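PDB 2P51: Poly(A) ribonuclease pop2 from Schizosaccharomyces pombe, which removes the poly(A) tails of mRNAs as a metal-dependent 3'-exoribonuclease and catalytic component of the CCR4-NOT complex. Local coordinates for residues R24-N36 and K136-L150. Residues are numbered along the deposited sequence; the frame is centred on the assembly and turned at random.
Sequences RDVWSTNLQQEMN and KHQEVGIEPADFAEL
Trp27 packs against Lys136, His137 and Val140 at the edge of the DEDD nuclease fold, just past the outermost strand 23-26 of its mixed sheet. Ring contacts gather around Trp27. Its six-membered ring turns its edge to the face of His137, with planes at 76°. His137 ND1 is hydrogen-bonded to Phe110 O, outside the two segments. Lys136 crosses one face of the indole in a CH-pi contact, its CE 3.6 Å from Trp27 CE2. CG of Lys136 is anti to the backbone N (chi1 -159°), and the extended chain beyond it carries NZ to an off-centre cation-pi position over the five-membered ring. One water accepts from both Trp27 NE1 and Lys136 NZ. With an alanine at Trp27, the Lys136 chain is likely to lose the ring it lies across, and the His137 face its aromatic partner.

One backbone hydrogen bond joins the two segments: Ser28 N gives to Val140 O at 2.8 Å, nearly straight. Within 24-36, Asn30 OD1 accepts from Trp27 N and its ND2 gives to Asp25 O, bracing the turn.

Val26 CG1 lies 4.1 Å from Ile142 CD1. Further apolar contacts join helices 31-36 and 144-150, which run at 27° to each other. Leu31 and Leu150 meet tip to tip, and Met35 CG also touches Leu150. In a Met-aromatic contact, Met35 SD approaches the Phe147 ring obliquely, 4.4 Å from its CE1.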
loop_
_atom_site.group_PDB
_atom_site.type_symbol
_atom_site.label_atom_id
_atom_site.label_comp_id
_atom_site.label_asym_id
_atom_site.label_seq_id
_atom_site.Cartn_x
_atom_site.Cartn_y
_atom_site.Cartn_z
ATOM N N ARG A 24 7.144 -13.076 -1.872
ATOM C CA ARG A 24 8.402 -12.923 -2.629
ATOM C C ARG A 24 9.082 -11.616 -2.258
ATOM O O ARG A 24 8.478 -10.563 -2.514
ATOM C CB ARG A 24 8.138 -13.005 -4.135
ATOM C CG ARG A 24 7.684 -14.403 -4.546
ATOM C CD ARG A 24 7.533 -14.578 -6.062
ATOM N NE ARG A 24 8.801 -14.507 -6.781
ATOM C CZ ARG A 24 9.639 -15.514 -6.977
ATOM N NH1 ARG A 24 9.326 -16.722 -6.476
ATOM N NH2 ARG A 24 10.786 -15.369 -7.657
ATOM N N ASP A 25 10.271 -11.690 -1.653
ATOM C CA ASP A 25 10.963 -10.448 -1.299
ATOM C C ASP A 25 11.758 -9.893 -2.465
ATOM O O ASP A 25 12.387 -10.707 -3.187
ATOM C CB ASP A 25 11.967 -10.654 -0.154
ATOM C CG ASP A 25 11.282 -10.449 1.178
ATOM O OD1 ASP A 25 10.785 -9.374 1.535
ATOM O OD2 ASP A 25 11.251 -11.450 1.930
ATOM N N VAL A 26 11.727 -8.580 -2.615
ATOM C CA VAL A 26 12.415 -7.953 -3.724
ATOM C C VAL A 26 13.391 -6.935 -3.139
ATOM O O VAL A 26 13.043 -6.163 -2.232
ATOM C CB VAL A 26 11.421 -7.263 -4.652
ATOM C CG1 VAL A 26 12.038 -6.887 -6.003
ATOM C CG2 VAL A 26 10.185 -8.133 -4.923
ATOM N N TRP A 27 14.615 -6.989 -3.704
ATOM C CA TRP A 27 15.744 -6.143 -3.350
ATOM C C TRP A 27 16.316 -5.520 -4.622
ATOM O O TRP A 27 15.772 -5.801 -5.695
ATOM C CB TRP A 27 16.864 -6.957 -2.678
ATOM C CG TRP A 27 16.341 -7.628 -1.421
ATOM C CD1 TRP A 27 15.871 -8.907 -1.298
ATOM C CD2 TRP A 27 16.239 -7.029 -0.128
ATOM N NE1 TRP A 27 15.491 -9.125 0.011
ATOM C CE2 TRP A 27 15.703 -8.001 0.742
ATOM C CE3 TRP A 27 16.552 -5.772 0.406
ATOM C CZ2 TRP A 27 15.474 -7.749 2.091
ATOM C CZ3 TRP A 27 16.319 -5.518 1.755
ATOM C CH2 TRP A 27 15.784 -6.510 2.579
ATOM N N SER A 28 17.345 -4.695 -4.520
ATOM C CA SER A 28 17.820 -4.071 -5.758
ATOM C C SER A 28 18.299 -5.131 -6.728
ATOM O O SER A 28 18.268 -4.918 -7.944
ATOM C CB SER A 28 18.939 -3.082 -5.409
ATOM O OG SER A 28 20.056 -3.765 -4.895
ATOM N N THR A 29 18.732 -6.285 -6.232
ATOM C CA THR A 29 19.364 -7.332 -7.041
ATOM C C THR A 29 18.382 -8.160 -7.882
ATOM O O THR A 29 18.786 -8.778 -8.859
ATOM C CB THR A 29 20.191 -8.291 -6.150
ATOM O OG1 THR A 29 19.375 -8.697 -5.039
ATOM C CG2 THR A 29 21.391 -7.596 -5.536
ATOM N N ASN A 30 17.090 -8.151 -7.500
ATOM C CA ASN A 30 16.140 -8.940 -8.277
ATOM C C ASN A 30 14.907 -8.090 -8.648
ATOM O O ASN A 30 13.899 -8.657 -9.091
ATOM C CB ASN A 30 15.761 -10.222 -7.535
ATOM C CG ASN A 30 15.035 -9.921 -6.239
ATOM O OD1 ASN A 30 15.124 -8.820 -5.690
ATOM N ND2 ASN A 30 14.298 -10.917 -5.741
ATOM N N LEU A 31 15.055 -6.788 -8.555
ATOM C CA LEU A 31 13.942 -5.883 -8.940
ATOM C C LEU A 31 13.407 -6.137 -10.326
ATOM O O LEU A 31 12.185 -6.270 -10.545
ATOM C CB LEU A 31 14.403 -4.425 -8.822
ATOM C CG LEU A 31 13.363 -3.386 -9.302
ATOM C CD1 LEU A 31 12.102 -3.425 -8.452
ATOM C CD2 LEU A 31 14.030 -2.016 -9.299
ATOM N N GLN A 32 14.334 -6.213 -11.274
ATOM C CA GLN A 32 13.831 -6.318 -12.653
ATOM C C GLN A 32 13.134 -7.644 -12.917
ATOM O O GLN A 32 12.081 -7.746 -13.566
ATOM C CB GLN A 32 14.992 -6.097 -13.641
ATOM C CG GLN A 32 14.520 -6.133 -15.070
ATOM C CD GLN A 32 13.987 -4.818 -15.596
ATOM O OE1 GLN A 32 12.775 -4.553 -15.509
ATOM N NE2 GLN A 32 14.885 -4.009 -16.152
ATOM N N GLN A 33 13.708 -8.735 -12.402
ATOM C CA GLN A 33 13.117 -10.067 -12.567
ATOM C C GLN A 33 11.719 -10.152 -11.972
ATOM O O GLN A 33 10.754 -10.696 -12.499
ATOM C CB GLN A 33 14.083 -11.067 -11.900
ATOM C CG GLN A 33 13.730 -12.511 -11.891
ATOM C CD GLN A 33 14.765 -13.415 -11.224
ATOM O OE1 GLN A 33 14.909 -13.481 -9.994
ATOM N NE2 GLN A 33 15.498 -14.128 -12.081
ATOM N N GLU A 34 11.617 -9.575 -10.753
ATOM C CA GLU A 34 10.327 -9.697 -10.079
ATOM C C GLU A 34 9.296 -8.817 -10.774
ATOM O O GLU A 34 8.132 -9.226 -10.905
ATOM C CB GLU A 34 10.494 -9.369 -8.583
ATOM C CG GLU A 34 11.358 -10.423 -7.876
ATOM C CD GLU A 34 10.753 -11.821 -7.943
ATOM O OE1 GLU A 34 9.492 -12.024 -7.877
ATOM O OE2 GLU A 34 11.569 -12.760 -8.078
ATOM N N MET A 35 9.705 -7.597 -11.203
ATOM C CA MET A 35 8.729 -6.790 -11.959
ATOM C C MET A 35 8.332 -7.508 -13.242
ATOM O O MET A 35 7.159 -7.432 -13.638
ATOM C CB MET A 35 9.292 -5.392 -12.267
ATOM C CG MET A 35 9.420 -4.518 -11.012
ATOM S SD MET A 35 7.813 -4.255 -10.182
ATOM C CE MET A 35 6.920 -3.588 -11.534
ATOM N N ASN A 36 9.268 -8.205 -13.867
ATOM C CA ASN A 36 8.942 -8.934 -15.107
ATOM C C ASN A 36 7.903 -10.008 -14.778
ATOM O O ASN A 36 6.956 -10.200 -15.560
ATOM C CB ASN A 36 10.157 -9.583 -15.784
ATOM C CG ASN A 36 11.087 -8.625 -16.454
ATOM O OD1 ASN A 36 12.262 -8.950 -16.801
ATOM N ND2 ASN A 36 10.586 -7.432 -16.678
ATOM N N LYS A 136 20.197 -4.925 5.767
ATOM C CA LYS A 136 20.008 -5.346 4.386
ATOM C C LYS A 136 19.342 -4.251 3.573
ATOM O O LYS A 136 19.717 -4.097 2.395
ATOM C CB LYS A 136 19.218 -6.651 4.303
ATOM C CG LYS A 136 19.467 -7.348 2.976
ATOM C CD LYS A 136 18.934 -8.775 3.007
ATOM C CE LYS A 136 18.924 -9.407 1.612
ATOM N NZ LYS A 136 18.414 -10.812 1.635
ATOM N N HIS A 137 18.418 -3.491 4.164
ATOM C CA HIS A 137 17.851 -2.379 3.407
ATOM C C HIS A 137 18.951 -1.363 3.092
ATOM O O HIS A 137 18.887 -0.684 2.052
ATOM C CB HIS A 137 16.745 -1.681 4.182
ATOM C CG HIS A 137 15.441 -2.434 4.251
ATOM N ND1 HIS A 137 14.283 -2.013 3.598
ATOM C CD2 HIS A 137 15.111 -3.577 4.911
ATOM C CE1 HIS A 137 13.297 -2.869 3.850
ATOM N NE2 HIS A 137 13.788 -3.825 4.639
ATOM N N GLN A 138 19.958 -1.249 3.977
ATOM C CA GLN A 138 20.985 -0.244 3.704
ATOM C C GLN A 138 21.869 -0.743 2.569
ATOM O O GLN A 138 22.320 0.008 1.699
ATOM C CB GLN A 138 21.793 0.064 4.972
ATOM C CG GLN A 138 22.763 1.219 4.679
ATOM C CD GLN A 138 23.578 1.571 5.906
ATOM O OE1 GLN A 138 23.037 1.595 7.020
ATOM N NE2 GLN A 138 24.865 1.856 5.753
ATOM N N GLU A 139 22.110 -2.053 2.565
ATOM C CA GLU A 139 23.004 -2.628 1.578
ATOM C C GLU A 139 22.365 -2.856 0.205
ATOM O O GLU A 139 23.033 -2.468 -0.774
ATOM C CB GLU A 139 23.559 -3.995 2.038
ATOM C CG GLU A 139 24.578 -3.905 3.135
ATOM C CD GLU A 139 25.787 -3.052 2.754
ATOM O OE1 GLU A 139 26.440 -3.373 1.736
ATOM O OE2 GLU A 139 26.024 -2.071 3.510
ATOM N N VAL A 140 21.177 -3.486 0.153
ATOM C CA VAL A 140 20.647 -3.822 -1.196
ATOM C C VAL A 140 19.203 -3.389 -1.297
ATOM O O VAL A 140 18.407 -3.914 -2.058
ATOM C CB VAL A 140 20.778 -5.312 -1.514
ATOM C CG1 VAL A 140 22.249 -5.690 -1.762
ATOM C CG2 VAL A 140 20.230 -6.190 -0.417
ATOM N N GLY A 141 18.809 -2.391 -0.482
ATOM C CA GLY A 141 17.450 -1.903 -0.664
ATOM C C GLY A 141 17.268 -1.269 -2.023
ATOM O O GLY A 141 18.191 -0.715 -2.625
ATOM N N ILE A 142 16.047 -1.313 -2.540
ATOM C CA ILE A 142 15.752 -0.708 -3.837
ATOM C C ILE A 142 15.764 0.807 -3.791
ATOM O O ILE A 142 15.315 1.400 -2.825
ATOM C CB ILE A 142 14.349 -1.170 -4.298
ATOM C CG1 ILE A 142 14.312 -2.690 -4.455
ATOM C CG2 ILE A 142 13.889 -0.439 -5.541
ATOM C CD1 ILE A 142 12.889 -3.255 -4.267
ATOM N N GLU A 143 16.220 1.468 -4.866
ATOM C CA GLU A 143 15.988 2.905 -4.978
ATOM C C GLU A 143 14.564 3.166 -5.451
ATOM O O GLU A 143 14.206 2.601 -6.509
ATOM C CB GLU A 143 16.938 3.546 -5.997
ATOM C CG GLU A 143 18.352 3.688 -5.443
ATOM C CD GLU A 143 18.415 4.734 -4.337
ATOM O OE1 GLU A 143 17.504 5.579 -4.151
ATOM O OE2 GLU A 143 19.437 4.689 -3.620
ATOM N N PRO A 144 13.774 3.951 -4.711
ATOM C CA PRO A 144 12.390 4.192 -5.151
ATOM C C PRO A 144 12.251 4.585 -6.599
ATOM O O PRO A 144 11.282 4.240 -7.270
ATOM C CB PRO A 144 11.970 5.388 -4.255
ATOM C CG PRO A 144 12.665 5.003 -2.956
ATOM C CD PRO A 144 14.055 4.611 -3.414
ATOM N N ALA A 145 13.202 5.349 -7.109
ATOM C CA ALA A 145 13.148 5.811 -8.474
ATOM C C ALA A 145 13.241 4.682 -9.479
ATOM O O ALA A 145 12.561 4.670 -10.518
ATOM C CB ALA A 145 14.300 6.821 -8.660
ATOM N N ASP A 146 14.099 3.700 -9.209
ATOM C CA ASP A 146 14.227 2.515 -10.075
ATOM C C ASP A 146 12.914 1.739 -10.088
ATOM O O ASP A 146 12.429 1.274 -11.116
ATOM C CB ASP A 146 15.379 1.656 -9.587
ATOM C CG ASP A 146 16.751 2.274 -9.778
ATOM O OD1 ASP A 146 16.909 3.245 -10.572
ATOM O OD2 ASP A 146 17.693 1.759 -9.124
ATOM N N PHE A 147 12.332 1.578 -8.909
ATOM C CA PHE A 147 11.036 0.899 -8.812
ATOM C C PHE A 147 9.988 1.649 -9.562
ATOM O O PHE A 147 9.150 1.101 -10.284
ATOM C CB PHE A 147 10.662 0.851 -7.321
ATOM C CG PHE A 147 9.244 0.362 -7.060
ATOM C CD1 PHE A 147 8.912 -0.976 -7.163
ATOM C CD2 PHE A 147 8.255 1.276 -6.696
ATOM C CE1 PHE A 147 7.613 -1.358 -6.894
ATOM C CE2 PHE A 147 6.948 0.884 -6.447
ATOM C CZ PHE A 147 6.599 -0.457 -6.545
ATOM N N ALA A 148 10.001 2.961 -9.391
ATOM C CA ALA A 148 8.929 3.752 -10.006
ATOM C C ALA A 148 8.953 3.685 -11.524
ATOM O O ALA A 148 7.890 3.549 -12.158
ATOM C CB ALA A 148 9.085 5.173 -9.464
ATOM N N GLU A 149 10.125 3.770 -12.160
ATOM C CA GLU A 149 10.195 3.604 -13.600
ATOM C C GLU A 149 9.540 2.299 -14.049
ATOM O O GLU A 149 8.778 2.280 -15.021
ATOM C CB GLU A 149 11.665 3.545 -13.998
ATOM C CG GLU A 149 12.054 4.633 -14.960
ATOM C CD GLU A 149 13.557 4.646 -15.129
ATOM O OE1 GLU A 149 14.091 3.530 -15.314
ATOM O OE2 GLU A 149 14.106 5.765 -15.062
ATOM N N LEU A 150 9.832 1.211 -13.348
ATOM C CA LEU A 150 9.264 -0.094 -13.697
ATOM C C LEU A 150 7.768 -0.142 -13.435
ATOM O O LEU A 150 6.994 -0.707 -14.213
ATOM C CB LEU A 150 10.001 -1.209 -12.936
ATOM C CG LEU A 150 11.476 -1.385 -13.377
ATOM C CD1 LEU A 150 12.164 -2.476 -12.565
ATOM C CD2 LEU A 150 11.605 -1.688 -14.860
HETATM O O HOH W 1 15.490 -11.710 1.101
HETATM O O HOH W 2 22.480 -1.619 -3.782
#